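Local coordinates for protein KLLA0C04147p (Kluyveromyces lactis, PDB 5H2D) that binds ergosterol in its oxysterol-binding (ORD) domain, the part described here, and probably transfers sterols between membranes, at residues Thr96-Tyr101 with Lys197-Thr202; Val258-Ala261 with Lys265-Ile268; Thr303-Pro308 with Arg314-His319. All coordinates share one frame; numbering follows the deposited sequence.

In the fold
Followed from the N terminus, the three contacts come in series, each closing its loop before the next opens, so none nests within another or crosses it. Contact 1 closes a long, strand-rich excursion of 95 residues and fastens helix 95-108 to strand 199-203. Contact 2 is a tight hairpin between strands 253-259 and 265-272, with three residues between its segments. Contact 3 turns the loop 303-308 back against strand 314-319 after five. Helix 95-108 links them: a probable hydrogen bond between T96 OG1 and W267 NE1, 2.9 Å apart, joins contacts 1 and 2, Y101 rests on P308 and F315 of contact 3, and W267 reaches F315 as well.

Contact 1 of 3, residues Thr96-Tyr101 with Lys197-Thr202; sequences TLRLLY and KEELYT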
ATOM      1  N   THR A  96      19.343 -13.750  -5.721  1.00 20.09           N
ATOM      2  CA  THR A  96      18.174 -14.092  -6.532  1.00 19.62           C
ATOM      3  C   THR A  96      17.037 -14.632  -5.678  1.00 19.29           C
ATOM      4  O   THR A  96      15.865 -14.470  -6.042  1.00 19.55           O
ATOM      5  CB  THR A  96      18.535 -15.105  -7.624  1.00 22.67           C
ATOM      6  OG1 THR A  96      18.849 -16.379  -7.037  1.00 22.08           O
ATOM      7  CG2 THR A  96      19.714 -14.603  -8.438  1.00 25.46           C
ATOM      8  N   LEU A  97      17.357 -15.281  -4.554  1.00 19.75           N
ATOM      9  CA  LEU A  97      16.340 -15.728  -3.609  1.00 19.98           C
ATOM     10  C   LEU A  97      15.791 -14.561  -2.794  1.00 19.16           C
ATOM     11  O   LEU A  97      14.592 -14.531  -2.490  1.00 17.96           O
ATOM     12  CB  LEU A  97      16.913 -16.818  -2.695  1.00 20.29           C
ATOM     13  CG  LEU A  97      16.004 -17.445  -1.629  1.00 23.08           C
ATOM     14  CD1 LEU A  97      14.765 -18.068  -2.249  1.00 18.30           C
ATOM     15  CD2 LEU A  97      16.757 -18.484  -0.799  1.00 23.11           C
ATOM     16  N   ARG A  98      16.632 -13.586  -2.456  1.00 18.13           N
ATOM     17  CA  ARG A  98      16.089 -12.344  -1.914  1.00 18.28           C
ATOM     18  C   ARG A  98      15.080 -11.740  -2.883  1.00 19.67           C
ATOM     19  O   ARG A  98      13.992 -11.314  -2.474  1.00 17.19           O
ATOM     20  CB  ARG A  98      17.212 -11.352  -1.610  1.00 20.12           C
ATOM     21  CG  ARG A  98      18.226 -11.881  -0.611  1.00 18.52           C
ATOM     22  CD  ARG A  98      18.980 -10.765   0.112  1.00 19.84           C
ATOM     23  NE  ARG A  98      19.914 -10.058  -0.764  1.00 22.03           N
ATOM     24  CZ  ARG A  98      21.159 -10.468  -1.002  1.00 24.06           C
ATOM     25  NH1 ARG A  98      21.949  -9.775  -1.812  1.00 22.22           N
ATOM     26  NH2 ARG A  98      21.598 -11.586  -0.439  1.00 26.53           N
ATOM     27  N   LEU A  99      15.415 -11.710  -4.174  1.00 16.69           N
ATOM     28  CA  LEU A  99      14.504 -11.139  -5.160  1.00 17.13           C
ATOM     29  C   LEU A  99      13.204 -11.933  -5.246  1.00 16.33           C
ATOM     30  O   LEU A  99      12.127 -11.353  -5.394  1.00 16.18           O
ATOM     31  CB  LEU A  99      15.183 -11.057  -6.528  1.00 18.37           C
ATOM     32  CG  LEU A  99      14.355 -10.468  -7.668  1.00 16.48           C
ATOM     33  CD1 LEU A  99      13.666  -9.155  -7.241  1.00 16.90           C
ATOM     34  CD2 LEU A  99      15.177 -10.244  -8.930  1.00 20.65           C
ATOM     35  N   LEU A 100      13.280 -13.263  -5.168  1.00 16.45           N
ATOM     36  CA  LEU A 100      12.059 -14.063  -5.183  1.00 17.47           C
ATOM     37  C   LEU A 100      11.102 -13.620  -4.083  1.00 17.63           C
ATOM     38  O   LEU A 100       9.894 -13.442  -4.316  1.00 17.45           O
ATOM     39  CB  LEU A 100      12.398 -15.547  -5.026  1.00 18.53           C
ATOM     40  CG  LEU A 100      11.209 -16.505  -4.874  1.00 16.24           C
ATOM     41  CD1 LEU A 100      10.368 -16.541  -6.153  1.00 16.85           C
ATOM     42  CD2 LEU A 100      11.679 -17.895  -4.480  1.00 16.26           C
ATOM     43  N   TYR A 101      11.623 -13.450  -2.871  1.00 16.99           N
ATOM     44  CA  TYR A 101      10.761 -13.076  -1.757  1.00 16.18           C
ATOM     45  C   TYR A 101      10.317 -11.617  -1.848  1.00 16.43           C
ATOM     46  O   TYR A 101       9.180 -11.305  -1.474  1.00 15.13           O
ATOM     47  CB  TYR A 101      11.460 -13.397  -0.435  1.00 16.76           C
ATOM     48  CG  TYR A 101      11.282 -14.856  -0.048  1.00 18.17           C
ATOM     49  CD1 TYR A 101      11.838 -15.871  -0.822  1.00 20.01           C
ATOM     50  CD2 TYR A 101      10.558 -15.216   1.077  1.00 16.09           C
ATOM     51  CE1 TYR A 101      11.663 -17.200  -0.489  1.00 20.42           C
ATOM     52  CE2 TYR A 101      10.377 -16.543   1.419  1.00 18.19           C
ATOM     53  CZ  TYR A 101      10.943 -17.532   0.634  1.00 23.60           C
ATOM     54  OH  TYR A 101      10.789 -18.865   0.956  1.00 22.26           O
ATOM     55  N   LYS A 197      25.980  -5.803   0.037  1.00 30.67           N
ATOM     56  CA  LYS A 197      25.778  -4.456   0.538  1.00 26.86           C
ATOM     57  C   LYS A 197      24.296  -4.106   0.443  1.00 29.69           C
ATOM     58  O   LYS A 197      23.517  -4.792  -0.221  1.00 27.70           O
ATOM     59  CB  LYS A 197      26.610  -3.458  -0.267  1.00 32.52           C
ATOM     60  CG  LYS A 197      26.831  -3.904  -1.710  1.00 39.61           C
ATOM     61  CD  LYS A 197      26.836  -2.748  -2.708  1.00 37.20           C
ATOM     62  CE  LYS A 197      26.952  -3.284  -4.127  1.00 35.86           C
ATOM     63  NZ  LYS A 197      26.698  -2.245  -5.163  1.00 38.39           N
ATOM     64  N   GLU A 198      23.910  -3.034   1.132  1.00 27.64           N
ATOM     65  CA  GLU A 198      22.555  -2.510   0.984  1.00 24.36           C
ATOM     66  C   GLU A 198      22.204  -2.409  -0.495  1.00 22.05           C
ATOM     67  O   GLU A 198      23.001  -1.927  -1.306  1.00 24.21           O
ATOM     68  CB  GLU A 198      22.459  -1.143   1.663  1.00 25.41           C
ATOM     69  CG  GLU A 198      21.074  -0.519   1.666  1.00 25.30           C
ATOM     70  CD  GLU A 198      21.029   0.762   2.482  1.00 24.17           C
ATOM     71  OE1 GLU A 198      20.705   0.694   3.684  1.00 28.28           O
ATOM     72  OE2 GLU A 198      21.335   1.839   1.928  1.00 34.68           O
ATOM     73  N   GLU A 199      21.008  -2.884  -0.857  1.00 21.04           N
ATOM     74  CA  GLU A 199      20.613  -2.997  -2.255  1.00 16.97           C
ATOM     75  C   GLU A 199      19.226  -2.400  -2.468  1.00 18.43           C
ATOM     76  O   GLU A 199      18.384  -2.415  -1.567  1.00 20.03           O
ATOM     77  CB  GLU A 199      20.625  -4.464  -2.720  1.00 18.64           C
ATOM     78  CG  GLU A 199      19.686  -5.349  -1.929  1.00 19.56           C
ATOM     79  CD  GLU A 199      19.860  -6.815  -2.229  1.00 20.41           C
ATOM     80  OE1 GLU A 199      19.044  -7.617  -1.729  1.00 20.76           O
ATOM     81  OE2 GLU A 199      20.827  -7.159  -2.945  1.00 22.73           O
ATOM     82  N   LEU A 200      18.998  -1.889  -3.674  1.00 16.73           N
ATOM     83  CA  LEU A 200      17.759  -1.206  -4.032  1.00 17.00           C
ATOM     84  C   LEU A 200      17.014  -1.971  -5.114  1.00 18.63           C
ATOM     85  O   LEU A 200      17.564  -2.218  -6.191  1.00 18.30           O
ATOM     86  CB  LEU A 200      18.039   0.211  -4.532  1.00 19.04           C
ATOM     87  CG  LEU A 200      16.833   0.961  -5.104  1.00 18.16           C
ATOM     88  CD1 LEU A 200      15.811   1.222  -3.997  1.00 18.20           C
ATOM     89  CD2 LEU A 200      17.262   2.266  -5.766  1.00 17.61           C
ATOM     90  N   TYR A 201      15.748  -2.294  -4.847  1.00 16.23           N
ATOM     91  CA  TYR A 201      14.829  -2.825  -5.843  1.00 15.54           C
ATOM     92  C   TYR A 201      13.825  -1.739  -6.215  1.00 16.77           C
ATOM     93  O   TYR A 201      13.384  -0.981  -5.349  1.00 14.36           O
ATOM     94  CB  TYR A 201      14.079  -4.043  -5.300  1.00 17.43           C
ATOM     95  CG  TYR A 201      14.946  -5.198  -4.838  1.00 14.00           C
ATOM     96  CD1 TYR A 201      15.514  -5.218  -3.563  1.00 15.72           C
ATOM     97  CD2 TYR A 201      15.158  -6.288  -5.666  1.00 18.06           C
ATOM     98  CE1 TYR A 201      16.287  -6.291  -3.147  1.00 16.78           C
ATOM     99  CE2 TYR A 201      15.935  -7.354  -5.263  1.00 16.72           C
ATOM    100  CZ  TYR A 201      16.493  -7.355  -4.005  1.00 18.59           C
ATOM    101  OH  TYR A 201      17.264  -8.435  -3.606  1.00 20.99           O
ATOM    102  N   THR A 202      13.462  -1.648  -7.494  1.00 13.70           N
ATOM    103  CA  THR A 202      12.382  -0.750  -7.899  1.00 14.07           C
ATOM    104  C   THR A 202      11.402  -1.465  -8.822  1.00 16.20           C
ATOM    105  O   THR A 202      11.767  -2.409  -9.536  1.00 15.82           O
ATOM    106  CB  THR A 202      12.898   0.524  -8.599  1.00 15.82           C
ATOM    107  OG1 THR A 202      13.647   0.163  -9.767  1.00 17.01           O
ATOM    108  CG2 THR A 202      13.781   1.350  -7.672  1.00 15.50           C
TER
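R98 on helix 95-108 grips the carboxylate of E199 on strand 199-203 side-on, using two nitrogens for two oxygens. R98 NE donates to E199 OE1 at 2.8 Å and R98 NH1 to E199 OE2 at 3.1 Å, both nearly straight. The acceptors lie close to the guanidinium plane, yet the carboxylate is turned 39° against it: NE meets OE1 on its syn side, while NH1 comes to OE2 from above the carboxylate plane. From the opposite face Y201 OH donates to E199 OE1 at 2.7 Å, giving that oxygen two donors. The same phenol oxygen sits 3.5 Å from R98 CB, where the foot of the arginine leaves the helix.

Beside this polar cluster, L99 brings its CD1 branch to within 3.5 Å of Y201 CE2. With CG anti to the backbone N (chi1 -180°), the leucine swings this methyl to the tyrosine, an apolar partner for ring carbons CE2 and CD2. Tyrosine suits the place because it joins both halves of the contact, carbon to leucine and oxygen to glutamate.

Further out, N230 binds E199 OE2, the carbonyl of F92 takes R98 NH2, and I228 touches both L99 and Y201. Strand 199-203 runs between strands 178-190 and 219-230 among the antiparallel strands of the oxysterol-binding domain, and the helix segment lies over it at 41°, the axes 11.1 Å apart. Replacing E199 by an alanine removes both oxygens, which would probably leave the buried R98 guanidinium without its counter-charge and the Y201 hydroxyl without its acceptor.

With an arginine, a phenol and an amide all directed at it, the buried carboxylate is likely to stay ionised, its charge balanced locally by R98.

Contact 2 of 3, residues Val258-Ala261 with Lys265-Ile268; sequences VYNA and KEWI
Y259 and K265 lie side by side because Y259 sets its CG anti to its carbonyl carbon and the lysine, extended through CD, bends at chi3 (-73°), which brings K265 CE to 3.5 Å from Y259 OH. The ring thus lies along the aliphatic part of the lysine, with K265 CB near Y259 CE1. Lysine is apt here: its carbons serve the tyrosine while NZ travels on to the carbonyls of S287 and E289. Y236 of the neighbouring strand 236-241 also meets the Y259 ring.

The two strands form a beta hairpin, and a classic beta bulge interrupts it, E266 and W267 both facing V258. V258 N donates to W267 O at 2.8 Å, and V258 O receives E266 N, also at 2.8 Å and almost in line with the carbonyl; a weak bond from W267 N reaches the same oxygen at 3.4 Å. E266 has the near-helical backbone angles of the first bulge position (phi -108°, psi -34°). Y259 and K265 then continue the hairpin as a non-hydrogen-bonded pair.

On the other face of the sheet V258 CB stands 4.0 Å from W267 CB, the two side chains pointing the same way towards helix 95-108. A branched valine is compact enough to fit beneath L99 and L100, whereas the broad indole reaches L97, has its NE1 satisfied by T96, makes a cation-pi contact with K281 and meets Y310 edge-to-face.

N260 and E266 close the turn end. N260 ND2 donates to E266 OE2 at 3.2 Å, straight and in its own amide plane, approaching on the anti side but out of the carboxylate plane; the two flat groups stand almost perpendicular. N260 OD1 takes the backbone N of G264, and E266 OE1 forms a salt bridge with K281.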
ATOM      1  N   VAL A 258      12.328 -15.338 -11.967  1.00 18.29           N
ATOM      2  CA  VAL A 258      13.434 -14.592 -11.372  1.00 17.72           C
ATOM      3  C   VAL A 258      14.715 -14.942 -12.118  1.00 21.51           C
ATOM      4  O   VAL A 258      15.079 -16.121 -12.222  1.00 20.12           O
ATOM      5  CB  VAL A 258      13.590 -14.904  -9.874  1.00 18.54           C
ATOM      6  CG1 VAL A 258      14.697 -14.060  -9.268  1.00 18.87           C
ATOM      7  CG2 VAL A 258      12.277 -14.675  -9.133  1.00 19.49           C
ATOM      8  N   TYR A 259      15.412 -13.918 -12.602  1.00 20.03           N
ATOM      9  CA  TYR A 259      16.629 -14.098 -13.383  1.00 22.33           C
ATOM     10  C   TYR A 259      17.824 -13.476 -12.676  1.00 24.35           C
ATOM     11  O   TYR A 259      17.702 -12.427 -12.032  1.00 21.79           O
ATOM     12  CB  TYR A 259      16.485 -13.469 -14.764  1.00 21.41           C
ATOM     13  CG  TYR A 259      15.351 -14.032 -15.581  1.00 25.43           C
ATOM     14  CD1 TYR A 259      15.547 -15.126 -16.421  1.00 23.47           C
ATOM     15  CD2 TYR A 259      14.082 -13.459 -15.530  1.00 24.84           C
ATOM     16  CE1 TYR A 259      14.515 -15.637 -17.176  1.00 24.21           C
ATOM     17  CE2 TYR A 259      13.042 -13.962 -16.286  1.00 23.72           C
ATOM     18  CZ  TYR A 259      13.262 -15.049 -17.112  1.00 24.29           C
ATOM     19  OH  TYR A 259      12.218 -15.548 -17.855  1.00 26.79           O
ATOM     20  N   ASN A 260      18.986 -14.115 -12.817  1.00 23.25           N
ATOM     21  CA  ASN A 260      20.228 -13.472 -12.420  1.00 26.19           C
ATOM     22  C   ASN A 260      20.641 -12.464 -13.493  1.00 21.51           C
ATOM     23  O   ASN A 260      19.984 -12.304 -14.522  1.00 23.14           O
ATOM     24  CB  ASN A 260      21.314 -14.516 -12.138  1.00 28.37           C
ATOM     25  CG  ASN A 260      21.702 -15.327 -13.369  1.00 24.93           C
ATOM     26  OD1 ASN A 260      21.869 -14.791 -14.455  1.00 24.90           O
ATOM     27  ND2 ASN A 260      21.855 -16.633 -13.185  1.00 27.36           N
ATOM     28  N   ALA A 261      21.739 -11.749 -13.239  1.00 24.84           N
ATOM     29  CA  ALA A 261      22.119 -10.637 -14.105  1.00 27.05           C
ATOM     30  C   ALA A 261      22.512 -11.087 -15.510  1.00 32.13           C
ATOM     31  O   ALA A 261      22.463 -10.278 -16.443  1.00 30.45           O
ATOM     32  CB  ALA A 261      23.270  -9.852 -13.470  1.00 25.64           C
ATOM     33  N   LYS A 265      17.635 -18.110 -15.681  1.00 24.45           N
ATOM     34  CA  LYS A 265      16.440 -18.284 -14.860  1.00 21.19           C
ATOM     35  C   LYS A 265      16.796 -19.071 -13.602  1.00 26.95           C
ATOM     36  O   LYS A 265      17.327 -20.183 -13.687  1.00 25.79           O
ATOM     37  CB  LYS A 265      15.347 -18.991 -15.663  1.00 25.57           C
ATOM     38  CG  LYS A 265      14.016 -19.122 -14.934  1.00 26.95           C
ATOM     39  CD  LYS A 265      12.974 -19.833 -15.781  1.00 25.79           C
ATOM     40  CE  LYS A 265      12.471 -18.952 -16.909  1.00 26.26           C
ATOM     41  NZ  LYS A 265      11.516 -19.690 -17.790  1.00 30.07           N
ATOM     42  N   GLU A 266      16.533 -18.487 -12.432  1.00 21.22           N
ATOM     43  CA  GLU A 266      16.891 -19.105 -11.164  1.00 21.50           C
ATOM     44  C   GLU A 266      15.699 -19.628 -10.389  1.00 20.54           C
ATOM     45  O   GLU A 266      15.823 -20.637  -9.689  1.00 20.19           O
ATOM     46  CB  GLU A 266      17.649 -18.108 -10.276  1.00 22.23           C
ATOM     47  CG  GLU A 266      18.991 -17.644 -10.845  1.00 24.47           C
ATOM     48  CD  GLU A 266      20.169 -18.372 -10.219  1.00 27.75           C
ATOM     49  OE1 GLU A 266      19.952 -19.431  -9.582  1.00 26.99           O
ATOM     50  OE2 GLU A 266      21.309 -17.869 -10.339  1.00 29.79           O
ATOM     51  N   TRP A 267      14.553 -18.956 -10.484  1.00 17.93           N
ATOM     52  CA  TRP A 267      13.366 -19.317  -9.726  1.00 21.40           C
ATOM     53  C   TRP A 267      12.137 -18.993 -10.559  1.00 19.77           C
ATOM     54  O   TRP A 267      12.149 -18.063 -11.369  1.00 17.39           O
ATOM     55  CB  TRP A 267      13.279 -18.557  -8.389  1.00 17.64           C
ATOM     56  CG  TRP A 267      14.508 -18.597  -7.534  1.00 17.27           C
ATOM     57  CD1 TRP A 267      15.564 -17.726  -7.568  1.00 20.20           C
ATOM     58  CD2 TRP A 267      14.796 -19.535  -6.492  1.00 18.08           C
ATOM     59  NE1 TRP A 267      16.491 -18.072  -6.616  1.00 20.62           N
ATOM     60  CE2 TRP A 267      16.048 -19.182  -5.944  1.00 20.27           C
ATOM     61  CE3 TRP A 267      14.118 -20.636  -5.969  1.00 17.80           C
ATOM     62  CZ2 TRP A 267      16.636 -19.895  -4.904  1.00 19.33           C
ATOM     63  CZ3 TRP A 267      14.698 -21.341  -4.932  1.00 21.17           C
ATOM     64  CH2 TRP A 267      15.945 -20.966  -4.407  1.00 21.64           C
ATOM     65  N   ILE A 268      11.079 -19.783 -10.368  1.00 18.00           N
ATOM     66  CA  ILE A 268       9.754 -19.440 -10.865  1.00 20.08           C
ATOM     67  C   ILE A 268       8.800 -19.527  -9.684  1.00 17.99           C
ATOM     68  O   ILE A 268       9.072 -20.190  -8.683  1.00 17.92           O
ATOM     69  CB  ILE A 268       9.272 -20.353 -12.015  1.00 20.01           C
ATOM     70  CG1 ILE A 268       9.355 -21.826 -11.596  1.00 22.62           C
ATOM     71  CG2 ILE A 268      10.052 -20.055 -13.299  1.00 21.48           C
ATOM     72  CD1 ILE A 268       8.837 -22.800 -12.644  1.00 29.08           C
TER

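Contact 3 of 3, residues Thr303-Pro308 with Arg314-His319; sequences TSSGGP and RFNVWH
S304 and N316 join the two backbones by one backbone hydrogen bond, N316 N to S304 O at 3.0 Å, with F315 CA adding a CA-H...O contact to the same oxygen. The irregular loop 303-308 thereby runs against strand 314-319, which pairs with strand 276-281 and further along carries a classic beta bulge, V317 and W318 both facing V277.

Serines suit the loop, being small hydroxyl carriers that can bond close to the chain. S304 OG, held between its backbone N and carbonyl carbon, donates to R314 O over a short 2.5 Å, in the carbonyl plane and on a lone pair. One residue on, N316 ND2 gives a nearly straight bond of 2.9 Å to S305 OG, which lies in the plane of the amide.

F315 supplies the apolar half. Its ring receives P308 CA over one face, 3.6 Å from the ring centroid and 13° off the normal, a CH-pi contact, with P308 CB beside it at 4.0 Å from F315 CE2. Y101 of helix 95-108 touches both residues. Just before the proline, G307 has backbone angles (phi 119°, psi -174°) at which any CB would jam against the preceding carbonyl. Its own O is buried 3.2 Å from F315 CB and finds no polar partner in the model.

N316 OD1, the other end of the same amide, accepts from the S278 hydroxyl and from a water at 2.9 Å, which itself weakly accepts from T303 N at 3.3 Å.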
ATOM      1  N   THR A 303       4.747 -29.561  -2.097  1.00 51.44           N
ATOM      2  CA  THR A 303       3.977 -29.519  -0.862  1.00 52.63           C
ATOM      3  C   THR A 303       4.905 -29.474   0.353  1.00 53.10           C
ATOM      4  O   THR A 303       4.798 -30.304   1.253  1.00 57.22           O
ATOM      5  CB  THR A 303       3.031 -30.740  -0.740  1.00 54.62           C
ATOM      6  OG1 THR A 303       2.232 -30.850  -1.920  1.00 54.59           O
ATOM      7  CG2 THR A 303       2.116 -30.595   0.473  1.00 52.86           C
ATOM      8  N   SER A 304       5.824 -28.511   0.365  1.00 50.00           N
ATOM      9  CA  SER A 304       6.732 -28.311   1.488  1.00 47.83           C
ATOM     10  C   SER A 304       6.507 -26.922   2.066  1.00 46.50           C
ATOM     11  O   SER A 304       6.709 -25.916   1.377  1.00 38.51           O
ATOM     12  CB  SER A 304       8.195 -28.512   1.070  1.00 44.06           C
ATOM     13  OG  SER A 304       8.570 -27.647   0.007  1.00 42.38           O
ATOM     14  N   SER A 305       6.067 -26.872   3.320  1.00 50.62           N
ATOM     15  CA  SER A 305       5.917 -25.608   4.026  1.00 47.14           C
ATOM     16  C   SER A 305       7.022 -25.472   5.064  1.00 51.02           C
ATOM     17  O   SER A 305       6.748 -25.362   6.263  1.00 53.61           O
ATOM     18  CB  SER A 305       4.536 -25.509   4.684  1.00 48.69           C
ATOM     19  OG  SER A 305       3.718 -24.558   4.026  1.00 46.59           O
ATOM     20  N   GLY A 306       8.274 -25.495   4.609  1.00 48.35           N
ATOM     21  CA  GLY A 306       9.406 -25.431   5.509  1.00 46.48           C
ATOM     22  C   GLY A 306      10.468 -24.448   5.064  1.00 44.93           C
ATOM     23  O   GLY A 306      11.508 -24.310   5.717  1.00 47.44           O
ATOM     24  N   GLY A 307      10.223 -23.757   3.954  1.00 34.34           N
ATOM     25  CA  GLY A 307      11.150 -22.759   3.478  1.00 31.52           C
ATOM     26  C   GLY A 307      11.700 -23.083   2.107  1.00 29.17           C
ATOM     27  O   GLY A 307      11.295 -24.059   1.465  1.00 30.52           O
ATOM     28  N   PRO A 308      12.648 -22.276   1.637  1.00 24.93           N
ATOM     29  CA  PRO A 308      13.132 -22.428   0.262  1.00 21.13           C
ATOM     30  C   PRO A 308      13.862 -23.743   0.051  1.00 23.09           C
ATOM     31  O   PRO A 308      14.478 -24.302   0.962  1.00 28.81           O
ATOM     32  CB  PRO A 308      14.087 -21.243   0.082  1.00 24.02           C
ATOM     33  CG  PRO A 308      13.780 -20.313   1.201  1.00 26.06           C
ATOM     34  CD  PRO A 308      13.276 -21.136   2.326  1.00 27.89           C
ATOM     35  N   ARG A 314       8.884 -27.992  -5.068  1.00 22.93           N
ATOM     36  CA  ARG A 314       8.096 -26.797  -4.792  1.00 23.36           C
ATOM     37  C   ARG A 314       8.035 -26.514  -3.297  1.00 24.82           C
ATOM     38  O   ARG A 314       8.031 -27.425  -2.467  1.00 26.02           O
ATOM     39  CB  ARG A 314       6.677 -26.943  -5.345  1.00 29.90           C
ATOM     40  CG  ARG A 314       6.606 -26.985  -6.860  1.00 35.20           C
ATOM     41  CD  ARG A 314       5.206 -26.647  -7.366  1.00 42.72           C
ATOM     42  NE  ARG A 314       4.188 -27.556  -6.843  1.00 48.51           N
ATOM     43  CZ  ARG A 314       3.379 -27.272  -5.826  1.00 48.06           C
ATOM     44  NH1 ARG A 314       2.482 -28.163  -5.422  1.00 56.00           N
ATOM     45  NH2 ARG A 314       3.462 -26.099  -5.213  1.00 47.36           N
ATOM     46  N   PHE A 315       7.973 -25.226  -2.955  1.00 18.73           N
ATOM     47  CA  PHE A 315       7.808 -24.825  -1.566  1.00 19.72           C
ATOM     48  C   PHE A 315       6.836 -23.657  -1.491  1.00 19.39           C
ATOM     49  O   PHE A 315       6.805 -22.811  -2.390  1.00 20.56           O
ATOM     50  CB  PHE A 315       9.146 -24.446  -0.915  1.00 21.22           C
ATOM     51  CG  PHE A 315       9.932 -23.416  -1.679  1.00 21.51           C
ATOM     52  CD1 PHE A 315      10.726 -23.787  -2.757  1.00 22.31           C
ATOM     53  CD2 PHE A 315       9.904 -22.083  -1.302  1.00 21.31           C
ATOM     54  CE1 PHE A 315      11.465 -22.852  -3.459  1.00 18.81           C
ATOM     55  CE2 PHE A 315      10.641 -21.138  -1.998  1.00 23.09           C
ATOM     56  CZ  PHE A 315      11.421 -21.518  -3.081  1.00 21.20           C
ATOM     57  N   ASN A 316       6.036 -23.638  -0.427  1.00 22.23           N
ATOM     58  CA  ASN A 316       5.112 -22.535  -0.194  1.00 20.97           C
ATOM     59  C   ASN A 316       5.874 -21.296   0.253  1.00 23.02           C
ATOM     60  O   ASN A 316       6.846 -21.381   1.008  1.00 23.00           O
ATOM     61  CB  ASN A 316       4.079 -22.928   0.860  1.00 24.50           C
ATOM     62  CG  ASN A 316       3.184 -24.058   0.399  1.00 30.31           C
ATOM     63  OD1 ASN A 316       2.873 -24.168  -0.785  1.00 36.67           O
ATOM     64  ND2 ASN A 316       2.768 -24.911   1.334  1.00 36.29           N
ATOM     65  N   VAL A 317       5.431 -20.131  -0.224  1.00 18.68           N
ATOM     66  CA  VAL A 317       6.042 -18.862   0.135  1.00 18.21           C
ATOM     67  C   VAL A 317       5.050 -17.931   0.814  1.00 20.61           C
ATOM     68  O   VAL A 317       5.398 -17.253   1.788  1.00 20.95           O
ATOM     69  CB  VAL A 317       6.676 -18.172  -1.095  1.00 18.55           C
ATOM     70  CG1 VAL A 317       7.809 -19.022  -1.664  1.00 22.12           C
ATOM     71  CG2 VAL A 317       5.632 -17.907  -2.156  1.00 28.60           C
ATOM     72  N   TRP A 318       3.809 -17.885   0.327  1.00 17.18           N
ATOM     73  CA  TRP A 318       2.821 -16.953   0.858  1.00 18.42           C
ATOM     74  C   TRP A 318       1.428 -17.572   0.831  1.00 15.38           C
ATOM     75  O   TRP A 318       1.065 -18.259  -0.128  1.00 16.64           O
ATOM     76  CB  TRP A 318       2.832 -15.640   0.055  1.00 15.54           C
ATOM     77  CG  TRP A 318       1.665 -14.773   0.386  1.00 14.52           C
ATOM     78  CD1 TRP A 318       1.541 -13.940   1.463  1.00 15.63           C
ATOM     79  CD2 TRP A 318       0.432 -14.689  -0.334  1.00 14.72           C
ATOM     80  NE1 TRP A 318       0.304 -13.342   1.457  1.00 13.95           N
ATOM     81  CE2 TRP A 318      -0.394 -13.780   0.361  1.00 14.05           C
ATOM     82  CE3 TRP A 318      -0.053 -15.289  -1.497  1.00 16.64           C
ATOM     83  CZ2 TRP A 318      -1.675 -13.448  -0.080  1.00 14.60           C
ATOM     84  CZ3 TRP A 318      -1.331 -14.961  -1.935  1.00 18.16           C
ATOM     85  CH2 TRP A 318      -2.126 -14.053  -1.220  1.00 16.78           C
ATOM     86  N   HIS A 319       0.648 -17.317   1.882  1.00 17.38           N
ATOM     87  CA  HIS A 319      -0.759 -17.689   1.907  1.00 17.70           C
ATOM     88  C   HIS A 319      -1.563 -16.561   2.533  1.00 15.99           C
ATOM     89  O   HIS A 319      -1.094 -15.905   3.466  1.00 17.13           O
ATOM     90  CB  HIS A 319      -0.991 -18.984   2.702  1.00 21.25           C
ATOM     91  CG  HIS A 319      -2.345 -19.589   2.490  1.00 28.08           C
ATOM     92  ND1 HIS A 319      -3.500 -19.036   3.009  1.00 24.65           N
ATOM     93  CD2 HIS A 319      -2.729 -20.698   1.814  1.00 29.15           C
ATOM     94  CE1 HIS A 319      -4.534 -19.780   2.662  1.00 26.74           C
ATOM     95  NE2 HIS A 319      -4.096 -20.792   1.934  1.00 28.94           N
TER
HETATM   96  O   HOH W   1       4.282 -26.341  -2.034  1.00 39.82           O